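Local coordinates for ABC transporter, solute-binding protein (Staphylococcus aureus, PDB 6LKK) that binds glucose 6-phosphate in the cleft of a periplasmic-binding-protein fold and serves as the extracellular sugar-phosphate sensor of a two-component system, at residues Ser7-Asn12 / Leu96-Val101; Ser168-Val173 / Glu189-Thr194. One frame throughout, in Å; residues are numbered along the deposited sequence.

Contact 1. Residues Ser7-Asn12 / Leu96-Val101. With G6P (6-O-phosphono-alpha-D-glucopyranose), chain B.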
ATOM      1  N   SER A   7       4.131 -10.321  -3.297  1.00 18.66           N
ATOM      2  CA  SER A   7       3.561  -8.981  -3.381  1.00 18.99           C
ATOM      3  C   SER A   7       2.147  -8.898  -2.821  1.00 18.67           C
ATOM      4  O   SER A   7       1.292  -9.723  -3.166  1.00 18.38           O
ATOM      5  CB  SER A   7       3.546  -8.497  -4.830  1.00 18.81           C
ATOM      6  OG  SER A   7       3.010  -7.187  -4.899  1.00 18.20           O
ATOM      7  N   PRO A   8       1.856  -7.909  -1.968  1.00 17.45           N
ATOM      8  CA  PRO A   8       0.460  -7.652  -1.585  1.00 17.84           C
ATOM      9  C   PRO A   8      -0.337  -6.893  -2.630  1.00 17.66           C
ATOM     10  O   PRO A   8      -1.549  -6.711  -2.443  1.00 17.83           O
ATOM     11  CB  PRO A   8       0.603  -6.823  -0.301  1.00 16.69           C
ATOM     12  CG  PRO A   8       1.884  -6.094  -0.494  1.00 16.49           C
ATOM     13  CD  PRO A   8       2.790  -7.057  -1.210  1.00 18.09           C
ATOM     14  N   TYR A   9       0.293  -6.430  -3.709  1.00 18.90           N
ATOM     15  CA  TYR A   9      -0.444  -5.743  -4.759  1.00 16.34           C
ATOM     16  C   TYR A   9      -1.471  -6.675  -5.385  1.00 18.88           C
ATOM     17  O   TYR A   9      -1.308  -7.897  -5.401  1.00 19.69           O
ATOM     18  CB  TYR A   9       0.490  -5.240  -5.862  1.00 16.86           C
ATOM     19  CG  TYR A   9       1.363  -4.065  -5.490  1.00 16.54           C
ATOM     20  CD1 TYR A   9       0.806  -2.863  -5.080  1.00 17.70           C
ATOM     21  CD2 TYR A   9       2.743  -4.145  -5.593  1.00 18.26           C
ATOM     22  CE1 TYR A   9       1.604  -1.783  -4.751  1.00 15.91           C
ATOM     23  CE2 TYR A   9       3.547  -3.073  -5.270  1.00 18.28           C
ATOM     24  CZ  TYR A   9       2.976  -1.895  -4.851  1.00 16.96           C
ATOM     25  OH  TYR A   9       3.775  -0.825  -4.529  1.00 18.87           O
ATOM     26  N   GLN A  10      -2.527  -6.081  -5.927  1.00 17.38           N
ATOM     27  CA  GLN A  10      -3.472  -6.828  -6.739  1.00 20.67           C
ATOM     28  C   GLN A  10      -2.867  -7.120  -8.105  1.00 21.56           C
ATOM     29  O   GLN A  10      -2.035  -6.367  -8.618  1.00 18.93           O
ATOM     30  CB  GLN A  10      -4.781  -6.053  -6.891  1.00 18.94           C
ATOM     31  CG  GLN A  10      -5.543  -5.899  -5.586  1.00 23.19           C
ATOM     32  CD  GLN A  10      -5.983  -7.231  -5.007  1.00 30.66           C
ATOM     33  OE1 GLN A  10      -6.863  -7.897  -5.551  1.00 40.26           O
ATOM     34  NE2 GLN A  10      -5.363  -7.629  -3.903  1.00 36.76           N
ATOM     35  N   SER A  11      -3.296  -8.236  -8.696  1.00 20.54           N
ATOM     36  CA  SER A  11      -2.707  -8.685  -9.954  1.00 23.72           C
ATOM     37  C   SER A  11      -2.813  -7.620 -11.042  1.00 21.50           C
ATOM     38  O   SER A  11      -1.886  -7.450 -11.844  1.00 24.54           O
ATOM     39  CB  SER A  11      -3.386  -9.976 -10.408  1.00 25.04           C
ATOM     40  OG  SER A  11      -2.733 -10.520 -11.541  1.00 31.61           O
ATOM     41  N   ASN A  12      -3.932  -6.893 -11.093  1.00 22.47           N
ATOM     42  CA  ASN A  12      -4.148  -5.962 -12.196  1.00 25.52           C
ATOM     43  C   ASN A  12      -3.094  -4.866 -12.252  1.00 24.09           C
ATOM     44  O   ASN A  12      -2.872  -4.292 -13.324  1.00 25.17           O
ATOM     45  CB  ASN A  12      -5.538  -5.329 -12.099  1.00 28.36           C
ATOM     46  CG  ASN A  12      -5.643  -4.312 -10.982  1.00 26.60           C
ATOM     47  OD1 ASN A  12      -5.402  -4.625  -9.817  1.00 31.48           O
ATOM     48  ND2 ASN A  12      -5.995  -3.079 -11.336  1.00 31.47           N
ATOM     49  N   LEU A  96       6.945   3.084  -5.123  1.00 15.94           N
ATOM     50  CA  LEU A  96       5.777   3.879  -5.480  1.00 16.75           C
ATOM     51  C   LEU A  96       5.284   4.623  -4.249  1.00 17.03           C
ATOM     52  O   LEU A  96       5.555   4.231  -3.112  1.00 17.65           O
ATOM     53  CB  LEU A  96       4.635   3.018  -6.037  1.00 17.45           C
ATOM     54  CG  LEU A  96       4.724   2.448  -7.453  1.00 17.34           C
ATOM     55  CD1 LEU A  96       3.462   1.646  -7.736  1.00 22.10           C
ATOM     56  CD2 LEU A  96       4.911   3.537  -8.505  1.00 17.55           C
ATOM     57  N   LEU A  97       4.546   5.701  -4.495  1.00 17.24           N
ATOM     58  CA  LEU A  97       3.842   6.432  -3.451  1.00 16.80           C
ATOM     59  C   LEU A  97       2.367   6.066  -3.524  1.00 16.46           C
ATOM     60  O   LEU A  97       1.749   6.185  -4.587  1.00 18.37           O
ATOM     61  CB  LEU A  97       4.022   7.941  -3.616  1.00 18.10           C
ATOM     62  CG  LEU A  97       5.470   8.424  -3.721  1.00 18.82           C
ATOM     63  CD1 LEU A  97       5.510   9.918  -3.971  1.00 20.39           C
ATOM     64  CD2 LEU A  97       6.247   8.070  -2.467  1.00 19.98           C
ATOM     65  N   MET A  98       1.808   5.614  -2.405  1.00 16.76           N
ATOM     66  CA  MET A  98       0.429   5.126  -2.371  1.00 16.17           C
ATOM     67  C   MET A  98      -0.334   5.828  -1.259  1.00 17.07           C
ATOM     68  O   MET A  98      -0.195   5.461  -0.078  1.00 18.25           O
ATOM     69  CB  MET A  98       0.382   3.618  -2.174  1.00 15.89           C
ATOM     70  CG  MET A  98      -0.998   3.020  -2.392  1.00 14.36           C
ATOM     71  SD  MET A  98      -1.510   3.075  -4.114  1.00 18.01           S
ATOM     72  CE  MET A  98      -0.436   1.815  -4.787  1.00 19.37           C
ATOM     73  N   PRO A  99      -1.145   6.830  -1.580  1.00 15.60           N
ATOM     74  CA  PRO A  99      -2.028   7.402  -0.560  1.00 15.55           C
ATOM     75  C   PRO A  99      -3.024   6.368  -0.065  1.00 15.42           C
ATOM     76  O   PRO A  99      -3.588   5.596  -0.845  1.00 16.82           O
ATOM     77  CB  PRO A  99      -2.731   8.550  -1.297  1.00 15.58           C
ATOM     78  CG  PRO A  99      -1.862   8.855  -2.462  1.00 14.80           C
ATOM     79  CD  PRO A  99      -1.241   7.556  -2.858  1.00 15.16           C
ATOM     80  N   THR A 100      -3.225   6.343   1.247  1.00 17.79           N
ATOM     81  CA  THR A 100      -4.381   5.666   1.802  1.00 17.79           C
ATOM     82  C   THR A 100      -5.587   6.589   1.689  1.00 18.22           C
ATOM     83  O   THR A 100      -5.451   7.816   1.680  1.00 21.79           O
ATOM     84  CB  THR A 100      -4.135   5.263   3.256  1.00 19.55           C
ATOM     85  OG1 THR A 100      -3.873   6.429   4.046  1.00 19.23           O
ATOM     86  CG2 THR A 100      -2.949   4.315   3.350  1.00 19.96           C
ATOM     87  N   VAL A 101      -6.772   5.994   1.556  1.00 16.51           N
ATOM     88  CA  VAL A 101      -7.979   6.760   1.278  1.00 15.68           C
ATOM     89  C   VAL A 101      -9.164   6.154   2.012  1.00 16.33           C
ATOM     90  O   VAL A 101      -9.142   4.997   2.437  1.00 14.32           O
ATOM     91  CB  VAL A 101      -8.299   6.828  -0.234  1.00 14.95           C
ATOM     92  CG1 VAL A 101      -7.140   7.440  -1.010  1.00 18.85           C
ATOM     93  CG2 VAL A 101      -8.639   5.449  -0.781  1.00 16.02           C
TER
HETATM   94  C1  G6P B 401      -0.943  -0.884   1.068  1.00 34.23           C
HETATM   95  C2  G6P B 401       0.284  -0.603   0.166  1.00 19.60           C
HETATM   96  C3  G6P B 401       0.341  -1.415  -1.074  1.00 16.31           C
HETATM   97  C4  G6P B 401      -0.160  -2.771  -0.844  1.00 21.05           C
HETATM   98  C5  G6P B 401      -1.654  -2.706  -0.545  1.00 17.44           C
HETATM   99  C6  G6P B 401      -2.170  -4.055  -0.158  1.00 18.51           C
HETATM  100  O1  G6P B 401      -1.589   0.313   1.383  1.00 20.78           O
HETATM  101  O2  G6P B 401       0.318   0.787  -0.199  1.00 20.56           O
HETATM  102  O3  G6P B 401       1.762  -1.494  -1.526  1.00 18.79           O
HETATM  103  O4  G6P B 401       0.035  -3.588  -2.025  1.00 19.42           O
HETATM  104  O5  G6P B 401      -1.981  -1.781   0.557  1.00 20.33           O
HETATM  105  O6  G6P B 401      -1.453  -4.509   0.968  1.00 16.32           O
HETATM  106  P   G6P B 401      -2.293  -5.084   2.318  1.00 16.74           P
HETATM  107  O1P G6P B 401      -1.271  -5.613   3.309  1.00 19.19           O
HETATM  108  O2P G6P B 401      -3.251  -6.216   1.898  1.00 17.54           O
HETATM  109  O3P G6P B 401      -3.060  -3.972   2.934  1.00 16.90           O
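Y9 reaches across from the loop before helix 11-25 to meet M98 and L96 on strand 92-105, and the oxygens of G6P lie against P8, Y9 and M98. The direct protein contact is small: one apolar pair and a methyl against a hydroxyl. The methyl CE of M98 approaches the Y9 ring at its edge, near the ring plane, at 4.1 Å from CE1, while the L96 side chain crosses that of Y9 at a slant, its CD1 4.1 Å from Y9 OH. M98 gets its methyl there by bending twice: CG is anti to the backbone N (chi1 -169°), then the chain folds back at both chi2 and chi3.

Contacts with the sugar are closer. G6P O4 stands oblique to the Y9 ring, 3.2 Å from CD1, and O3 is equally near CE1. P8 CB lies 3.3 Å from O6, and M98 CG comes within 3.4 Å of O2.

Polar bonds steady the loop. Y9 N donates to S7 OG over 3.1 Å, which closes an ST turn, and S7 OG also bonds M56 O. At the far end of the ring, Y9 OH is hydrogen-bonded to D216 OD2, an acid that itself binds G6P.

Around this pocket, P8 rests on helix 36-45, V101 packs against A192 of helix 189-197, and strand 213-221 runs antiparallel beside strand 92-105, pairing L96 with D216 and M98 with N214.

Contact 2. Residues Ser168-Val173 / Glu189-Thr194. With G6P (6-O-phosphono-alpha-D-glucopyranose), chain B.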
ATOM      1  N   SER A 168     -10.677  -9.324   7.166  1.00 20.68           N
ATOM      2  CA  SER A 168      -9.355  -9.938   7.100  1.00 21.50           C
ATOM      3  C   SER A 168      -8.499  -9.314   6.002  1.00 20.49           C
ATOM      4  O   SER A 168      -7.295  -9.107   6.193  1.00 24.40           O
ATOM      5  CB  SER A 168      -9.491 -11.445   6.874  1.00 28.59           C
ATOM      6  OG  SER A 168      -8.219 -12.052   6.738  1.00 40.07           O
ATOM      7  N   LYS A 169      -9.099  -9.002   4.854  1.00 19.61           N
ATOM      8  CA  LYS A 169      -8.361  -8.660   3.645  1.00 19.43           C
ATOM      9  C   LYS A 169      -8.662  -7.230   3.221  1.00 17.84           C
ATOM     10  O   LYS A 169      -9.827  -6.824   3.159  1.00 20.52           O
ATOM     11  CB  LYS A 169      -8.708  -9.623   2.508  1.00 19.23           C
ATOM     12  CG  LYS A 169      -8.391 -11.084   2.808  1.00 26.71           C
ATOM     13  CD  LYS A 169      -6.895 -11.342   2.944  1.00 31.52           C
ATOM     14  CE  LYS A 169      -6.155 -11.029   1.655  1.00 39.41           C
ATOM     15  NZ  LYS A 169      -5.068 -12.006   1.376  1.00 45.12           N
ATOM     16  N   THR A 170      -7.602  -6.483   2.907  1.00 19.57           N
ATOM     17  CA  THR A 170      -7.755  -5.108   2.446  1.00 16.88           C
ATOM     18  C   THR A 170      -8.667  -5.021   1.230  1.00 15.99           C
ATOM     19  O   THR A 170      -9.523  -4.133   1.150  1.00 19.63           O
ATOM     20  CB  THR A 170      -6.380  -4.518   2.129  1.00 18.80           C
ATOM     21  OG1 THR A 170      -5.606  -4.454   3.332  1.00 17.98           O
ATOM     22  CG2 THR A 170      -6.504  -3.119   1.542  1.00 17.77           C
ATOM     23  N   SER A 171      -8.502  -5.928   0.267  1.00 19.25           N
ATOM     24  CA  SER A 171      -9.286  -5.828  -0.958  1.00 22.11           C
ATOM     25  C   SER A 171     -10.748  -6.191  -0.740  1.00 17.98           C
ATOM     26  O   SER A 171     -11.591  -5.812  -1.559  1.00 20.79           O
ATOM     27  CB  SER A 171      -8.680  -6.706  -2.052  1.00 23.37           C
ATOM     28  OG  SER A 171      -7.532  -6.085  -2.608  1.00 33.74           O
ATOM     29  N   LYS A 172     -11.074  -6.901   0.343  1.00 19.42           N
ATOM     30  CA  LYS A 172     -12.480  -7.124   0.658  1.00 20.28           C
ATOM     31  C   LYS A 172     -13.171  -5.823   1.044  1.00 21.63           C
ATOM     32  O   LYS A 172     -14.387  -5.689   0.859  1.00 18.12           O
ATOM     33  CB  LYS A 172     -12.619  -8.152   1.783  1.00 22.40           C
ATOM     34  CG  LYS A 172     -14.041  -8.668   1.989  1.00 25.68           C
ATOM     35  CD  LYS A 172     -14.499  -9.512   0.809  1.00 28.85           C
ATOM     36  CE  LYS A 172     -15.853 -10.153   1.062  1.00 34.96           C
ATOM     37  NZ  LYS A 172     -16.318 -10.931  -0.121  1.00 43.78           N
ATOM     38  N   VAL A 173     -12.417  -4.850   1.564  1.00 18.74           N
ATOM     39  CA  VAL A 173     -13.011  -3.572   1.948  1.00 16.51           C
ATOM     40  C   VAL A 173     -13.584  -2.865   0.726  1.00 17.78           C
ATOM     41  O   VAL A 173     -14.763  -2.495   0.700  1.00 18.33           O
ATOM     42  CB  VAL A 173     -11.977  -2.692   2.675  1.00 16.66           C
ATOM     43  CG1 VAL A 173     -12.573  -1.328   2.999  1.00 21.24           C
ATOM     44  CG2 VAL A 173     -11.492  -3.374   3.951  1.00 18.70           C
ATOM     45  N   GLU A 189      -5.345   4.071  -2.630  1.00 14.36           N
ATOM     46  CA  GLU A 189      -5.727   4.793  -3.839  1.00 16.05           C
ATOM     47  C   GLU A 189      -5.921   3.861  -5.033  1.00 14.48           C
ATOM     48  O   GLU A 189      -6.916   3.969  -5.759  1.00 16.16           O
ATOM     49  CB  GLU A 189      -4.671   5.851  -4.147  1.00 17.05           C
ATOM     50  CG  GLU A 189      -5.072   6.835  -5.219  1.00 18.02           C
ATOM     51  CD  GLU A 189      -4.092   7.975  -5.331  1.00 17.65           C
ATOM     52  OE1 GLU A 189      -2.943   7.731  -5.761  1.00 18.99           O
ATOM     53  OE2 GLU A 189      -4.458   9.113  -4.969  1.00 18.45           O
ATOM     54  N   GLN A 190      -4.967   2.958  -5.278  1.00 15.12           N
ATOM     55  CA  GLN A 190      -5.041   2.132  -6.484  1.00 15.47           C
ATOM     56  C   GLN A 190      -6.212   1.157  -6.429  1.00 16.99           C
ATOM     57  O   GLN A 190      -6.858   0.898  -7.451  1.00 18.83           O
ATOM     58  CB  GLN A 190      -3.727   1.373  -6.692  1.00 16.68           C
ATOM     59  CG  GLN A 190      -2.684   2.151  -7.462  1.00 22.50           C
ATOM     60  CD  GLN A 190      -3.191   2.605  -8.813  1.00 21.70           C
ATOM     61  OE1 GLN A 190      -3.714   1.806  -9.592  1.00 21.54           O
ATOM     62  NE2 GLN A 190      -3.070   3.898  -9.087  1.00 19.67           N
ATOM     63  N   ASP A 191      -6.495   0.599  -5.253  1.00 15.02           N
ATOM     64  CA  ASP A 191      -7.619  -0.323  -5.124  1.00 16.16           C
ATOM     65  C   ASP A 191      -8.943   0.401  -5.328  1.00 17.08           C
ATOM     66  O   ASP A 191      -9.846  -0.112  -6.001  1.00 16.89           O
ATOM     67  CB  ASP A 191      -7.561  -0.995  -3.754  1.00 20.32           C
ATOM     68  CG  ASP A 191      -7.948  -2.464  -3.793  1.00 22.73           C
ATOM     69  OD1 ASP A 191      -8.295  -2.983  -4.877  1.00 33.95           O
ATOM     70  OD2 ASP A 191      -7.897  -3.103  -2.721  1.00 18.95           O
ATOM     71  N   ALA A 192      -9.071   1.603  -4.765  1.00 16.08           N
ATOM     72  CA  ALA A 192     -10.263   2.404  -4.997  1.00 16.28           C
ATOM     73  C   ALA A 192     -10.415   2.746  -6.473  1.00 19.54           C
ATOM     74  O   ALA A 192     -11.515   2.660  -7.032  1.00 19.38           O
ATOM     75  CB  ALA A 192     -10.197   3.676  -4.156  1.00 16.64           C
ATOM     76  N   ARG A 193      -9.315   3.128  -7.125  1.00 17.60           N
ATOM     77  CA  ARG A 193      -9.381   3.492  -8.536  1.00 16.65           C
ATOM     78  C   ARG A 193      -9.854   2.324  -9.388  1.00 16.48           C
ATOM     79  O   ARG A 193     -10.651   2.507 -10.315  1.00 17.68           O
ATOM     80  CB  ARG A 193      -8.012   3.975  -9.014  1.00 16.89           C
ATOM     81  CG  ARG A 193      -7.967   4.352 -10.489  1.00 21.74           C
ATOM     82  CD  ARG A 193      -6.573   4.787 -10.902  1.00 21.44           C
ATOM     83  NE  ARG A 193      -6.500   5.118 -12.322  1.00 20.28           N
ATOM     84  CZ  ARG A 193      -6.417   4.222 -13.300  1.00 21.51           C
ATOM     85  NH1 ARG A 193      -6.405   2.924 -13.028  1.00 23.20           N
ATOM     86  NH2 ARG A 193      -6.348   4.628 -14.561  1.00 22.80           N
ATOM     87  N   THR A 194      -9.362   1.116  -9.101  1.00 16.62           N
ATOM     88  CA  THR A 194      -9.735  -0.055  -9.887  1.00 19.88           C
ATOM     89  C   THR A 194     -11.246  -0.226  -9.937  1.00 18.06           C
ATOM     90  O   THR A 194     -11.825  -0.459 -11.004  1.00 18.48           O
ATOM     91  CB  THR A 194      -9.078  -1.305  -9.299  1.00 20.26           C
ATOM     92  OG1 THR A 194      -7.655  -1.200  -9.422  1.00 21.27           O
ATOM     93  CG2 THR A 194      -9.553  -2.567 -10.013  1.00 22.23           C
TER
HETATM   94  C1  G6P B 401      -0.943  -0.884   1.068  1.00 34.23           C
HETATM   95  C2  G6P B 401       0.284  -0.603   0.166  1.00 19.60           C
HETATM   96  C3  G6P B 401       0.341  -1.415  -1.074  1.00 16.31           C
HETATM   97  C4  G6P B 401      -0.160  -2.771  -0.844  1.00 21.05           C
HETATM   98  C5  G6P B 401      -1.654  -2.706  -0.545  1.00 17.44           C
HETATM   99  C6  G6P B 401      -2.170  -4.055  -0.158  1.00 18.51           C
HETATM  100  O1  G6P B 401      -1.589   0.313   1.383  1.00 20.78           O
HETATM  101  O2  G6P B 401       0.318   0.787  -0.199  1.00 20.56           O
HETATM  102  O3  G6P B 401       1.762  -1.494  -1.526  1.00 18.79           O
HETATM  103  O4  G6P B 401       0.035  -3.588  -2.025  1.00 19.42           O
HETATM  104  O5  G6P B 401      -1.981  -1.781   0.557  1.00 20.33           O
HETATM  105  O6  G6P B 401      -1.453  -4.509   0.968  1.00 16.32           O
HETATM  106  P   G6P B 401      -2.293  -5.084   2.318  1.00 16.74           P
HETATM  107  O1P G6P B 401      -1.271  -5.613   3.309  1.00 19.19           O
HETATM  108  O2P G6P B 401      -3.251  -6.216   1.898  1.00 17.54           O
HETATM  109  O3P G6P B 401      -3.060  -3.972   2.934  1.00 16.90           O
HETATM  110  O   HOH W   1      -9.216  -1.996  -0.480  1.00 21.11           O
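The backbones of 168-173 and 189-194 face each other at the beginnings of two helices, closest at S171 and D191, whose CA atoms are 7.1 Å apart. D191 alone of the second segment spans the gap, mainly through one carboxylate oxygen, OD2. S171 OG lies 3.0 Å from D191 OD2, brought there by a chi1 of -77° that sets OG beside the backbone N.

A water adds a second route between the helices. It donates to T170 O at 2.7 Å and to the same D191 OD2 at 2.8 Å, joining the carboxylate to the first turn of helix 170-178. T170 O also accepts from V173 N within that turn, which gives this carbonyl both a backbone and a water partner.

T170 turns its hydroxyl to the ligand. With OG1 beside the backbone N (chi1 -64°), the hydroxyl points at the phosphate oxygen O3P of G6P and donates to it over 2.6 Å; OG1 is also hydrogen-bonded to S132 OG. The methyl CG2 is a neighbour of the phosphate, 3.8 Å from O3P.

On the other helix T194 OG1 donates to Q190 O at 3.0 Å, and T194 N reaches that carbonyl from the opposite face of its plane.

T139 lies close to T170, and the hydroxyls of both residues bond G6P, as does the backbone N of T138. Hydroxyls and backbone N-H groups gathered on a sugar phosphate at the starts of helices 138-151 and 170-178 suit the interlobe ligand cleft of a type II periplasmic-binding-protein fold.

From the N terminus the chain passes 7-12, then closes contact 1 at 96-101 after 83 intervening residues; contact 2 follows, with only 15 residues between 168-173 and 189-194. The two loops run in series, neither nested nor crossed. They nevertheless meet in space, their centres about 8 Å apart: P99 O lies 2.9 Å from E189 N, a probable hydrogen bond, N12 ND2 probably bonds T194 OG1, and M98 CE packs on Q190 CG. Contact 1 thus joins the loop leading into helix 11-25 to strand 92-105, while contact 2 joins helices 170-178 and 189-197. G6P bridges them, sugar toward contact 1, phosphate toward contact 2.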